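Local coordinates for protein profilin-2 (Rattus norvegicus, PDB 2VK3) that binds actin and probably, like other profilins, proline-rich ligands, and so is likely to help regulate actin assembly in the cytoskeleton, at residues 7-12 with 22-27. Residues are numbered along the deposited sequence; the frame is centred on the assembly and turned at random.
Sequences QSYVDN and AAIVGY
V10 of the N-terminal helix 3-11 points at strand 19-26 and rests its CG1 methyl on the CG1 methylene of I24, 3.5 Å away. The same V10 CG1 lies 3.7 Å from I24 N, so the methyl also packs on the strand backbone. The longer arm of the isoleucine serves both helix residues: chi1 (-66°) puts CG1 beside the backbone N, against V10, and chi2 (-63°) sets CD1 4.1 Å from Y9 CE2. That approach is to the edge of the tyrosine ring, close to the ring plane, and the two side chains run roughly at right angles. Farther back along the strand, the CB of A22 sits 4.1 Å from V10 O. The segment axes approach to 7.9 Å at their closest, their N-to-C directions 140° apart, nearer antiparallel than perpendicular. On the helix side, Q7 NE2 bonds to D11 OD1 from above the carboxylate plane and also to A36 O, joining the helix to the neighbouring strand. M133 and L137 of the C-terminal helix 123-139 touch Y9, so both terminal helices pack on this face of the profilin sheet. No hydrogen bond links the two segments; the contact rests on van der Waals packing of largely buried apolar groups, with Y9 at its more exposed margin.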
ATOM      1  N   GLN A   7       8.629  -0.320  12.597  1.00 16.31           N
ATOM      2  CA  GLN A   7       8.956   1.027  12.152  1.00 17.71           C
ATOM      3  C   GLN A   7      10.265   0.983  11.356  1.00 18.14           C
ATOM      4  O   GLN A   7      10.405   1.642  10.339  1.00 16.72           O
ATOM      5  CB  GLN A   7       9.152   1.959  13.368  1.00 19.58           C
ATOM      6  CG  GLN A   7       9.323   3.439  12.960  1.00 17.11           C
ATOM      7  CD  GLN A   7       8.048   3.963  12.329  1.00 16.21           C
ATOM      8  OE1 GLN A   7       7.036   3.961  12.976  1.00 21.05           O
ATOM      9  NE2 GLN A   7       8.113   4.402  11.052  1.00 19.30           N
ATOM     10  N   SER A   8      11.254   0.248  11.871  1.00 20.83           N
ATOM     11  CA  SER A   8      12.515   0.122  11.128  1.00 20.65           C
ATOM     12  C   SER A   8      12.306  -0.449   9.755  1.00 18.52           C
ATOM     13  O   SER A   8      12.892  -0.032   8.764  1.00 20.51           O
ATOM     14  CB  SER A   8      13.490  -0.804  11.852  1.00 27.98           C
ATOM     15  OG  SER A   8      13.717  -0.349  13.170  1.00 34.38           O
ATOM     16  N   TYR A   9      11.445  -1.460   9.694  1.00 18.08           N
ATOM     17  CA  TYR A   9      11.165  -2.078   8.419  1.00 17.59           C
ATOM     18  C   TYR A   9      10.619  -1.046   7.444  1.00 16.53           C
ATOM     19  O   TYR A   9      11.112  -0.930   6.328  1.00 19.89           O
ATOM     20  CB  TYR A   9      10.226  -3.272   8.580  1.00 18.97           C
ATOM     21  CG  TYR A   9      10.010  -4.032   7.296  1.00 17.45           C
ATOM     22  CD1 TYR A   9      11.022  -4.794   6.767  1.00 18.88           C
ATOM     23  CD2 TYR A   9       8.794  -3.978   6.598  1.00 14.13           C
ATOM     24  CE1 TYR A   9      10.841  -5.501   5.599  1.00 17.02           C
ATOM     25  CE2 TYR A   9       8.578  -4.690   5.421  1.00 18.20           C
ATOM     26  CZ  TYR A   9       9.628  -5.440   4.899  1.00 23.01           C
ATOM     27  OH  TYR A   9       9.471  -6.124   3.743  1.00 20.06           O
ATOM     28  N   VAL A  10       9.592  -0.278   7.815  1.00 16.74           N
ATOM     29  CA  VAL A  10       8.988   0.591   6.836  1.00 17.10           C
ATOM     30  C   VAL A  10       9.959   1.734   6.504  1.00 16.90           C
ATOM     31  O   VAL A  10      10.014   2.201   5.361  1.00 16.91           O
ATOM     32  CB  VAL A  10       7.613   1.196   7.225  1.00 21.23           C
ATOM     33  CG1 VAL A  10       6.573   0.124   7.324  1.00 17.22           C
ATOM     34  CG2 VAL A  10       7.709   2.036   8.465  1.00 17.45           C
ATOM     35  N   ASP A  11      10.731   2.151   7.500  1.00 16.08           N
ATOM     36  CA  ASP A  11      11.745   3.193   7.278  1.00 20.36           C
ATOM     37  C   ASP A  11      12.823   2.795   6.239  1.00 18.66           C
ATOM     38  O   ASP A  11      13.443   3.676   5.633  1.00 23.01           O
ATOM     39  CB  ASP A  11      12.429   3.558   8.606  1.00 20.79           C
ATOM     40  CG  ASP A  11      11.534   4.368   9.516  1.00 21.89           C
ATOM     41  OD1 ASP A  11      10.474   4.826   9.080  1.00 21.65           O
ATOM     42  OD2 ASP A  11      11.892   4.550  10.686  1.00 23.44           O
ATOM     43  N   ASN A  12      13.006   1.494   5.988  1.00 21.30           N
ATOM     44  CA  ASN A  12      13.918   1.017   4.954  1.00 21.53           C
ATOM     45  C   ASN A  12      13.557   1.649   3.635  1.00 20.49           C
ATOM     46  O   ASN A  12      14.411   1.962   2.838  1.00 20.96           O
ATOM     47  CB  ASN A  12      13.863  -0.502   4.727  1.00 22.49           C
ATOM     48  CG  ASN A  12      14.512  -1.357   5.854  1.00 19.67           C
ATOM     49  OD1 ASN A  12      14.119  -2.534   6.024  1.00 26.50           O
ATOM     50  ND2 ASN A  12      15.496  -0.823   6.542  1.00 24.64           N
ATOM     51  N   ALA A  22       5.737   4.647   2.957  1.00 14.23           N
ATOM     52  CA  ALA A  22       5.428   3.238   3.054  1.00 12.70           C
ATOM     53  C   ALA A  22       4.685   2.956   4.341  1.00 11.49           C
ATOM     54  O   ALA A  22       4.892   3.670   5.320  1.00 13.48           O
ATOM     55  CB  ALA A  22       6.724   2.420   2.982  1.00 13.55           C
ATOM     56  N   ALA A  23       3.979   1.831   4.388  1.00 12.68           N
ATOM     57  CA  ALA A  23       3.234   1.461   5.547  1.00 12.34           C
ATOM     58  C   ALA A  23       3.011  -0.040   5.556  1.00 13.75           C
ATOM     59  O   ALA A  23       2.797  -0.670   4.500  1.00 12.69           O
ATOM     60  CB  ALA A  23       1.853   2.165   5.507  1.00 13.88           C
ATOM     61  N   ILE A  24       2.962  -0.591   6.758  1.00 13.78           N
ATOM     62  CA  ILE A  24       2.507  -1.932   6.991  1.00 12.50           C
ATOM     63  C   ILE A  24       1.166  -1.827   7.770  1.00 12.27           C
ATOM     64  O   ILE A  24       1.070  -1.182   8.792  1.00 15.06           O
ATOM     65  CB  ILE A  24       3.512  -2.746   7.832  1.00 11.97           C
ATOM     66  CG1 ILE A  24       4.813  -2.932   7.028  1.00 15.98           C
ATOM     67  CG2 ILE A  24       2.951  -4.131   8.232  1.00 12.30           C
ATOM     68  CD1 ILE A  24       4.613  -3.729   5.768  1.00 23.44           C
ATOM     69  N   VAL A  25       0.156  -2.512   7.273  1.00 13.26           N
ATOM     70  CA  VAL A  25      -1.213  -2.273   7.713  1.00 14.20           C
ATOM     71  C   VAL A  25      -1.876  -3.633   7.887  1.00 15.38           C
ATOM     72  O   VAL A  25      -1.938  -4.441   6.951  1.00 16.55           O
ATOM     73  CB  VAL A  25      -1.970  -1.357   6.702  1.00 15.41           C
ATOM     74  CG1 VAL A  25      -3.419  -1.057   7.204  1.00 17.49           C
ATOM     75  CG2 VAL A  25      -1.222  -0.016   6.424  1.00 15.63           C
ATOM     76  N   GLY A  26      -2.348  -3.936   9.097  1.00 15.48           N
ATOM     77  CA  GLY A  26      -2.994  -5.223   9.307  1.00 16.85           C
ATOM     78  C   GLY A  26      -4.379  -5.228   8.665  1.00 16.34           C
ATOM     79  O   GLY A  26      -5.043  -4.187   8.623  1.00 16.87           O
ATOM     80  N   TYR A  27      -4.843  -6.417   8.265  1.00 19.82           N
ATOM     81  CA  TYR A  27      -6.136  -6.528   7.624  1.00 17.95           C
ATOM     82  C   TYR A  27      -7.085  -7.590   8.145  1.00 21.83           C
ATOM     83  O   TYR A  27      -8.131  -7.789   7.580  1.00 19.66           O
ATOM     84  CB  TYR A  27      -5.994  -6.619   6.077  1.00 18.79           C
ATOM     85  CG  TYR A  27      -5.488  -7.876   5.446  1.00 15.84           C
ATOM     86  CD1 TYR A  27      -4.117  -8.191   5.361  1.00 12.16           C
ATOM     87  CD2 TYR A  27      -6.390  -8.799   4.905  1.00 16.24           C
ATOM     88  CE1 TYR A  27      -3.684  -9.336   4.749  1.00 14.99           C
ATOM     89  CE2 TYR A  27      -5.930  -9.974   4.323  1.00 20.92           C
ATOM     90  CZ  TYR A  27      -4.599 -10.265   4.261  1.00 16.58           C
ATOM     91  OH  TYR A  27      -4.223 -11.432   3.626  1.00 19.62           O
TER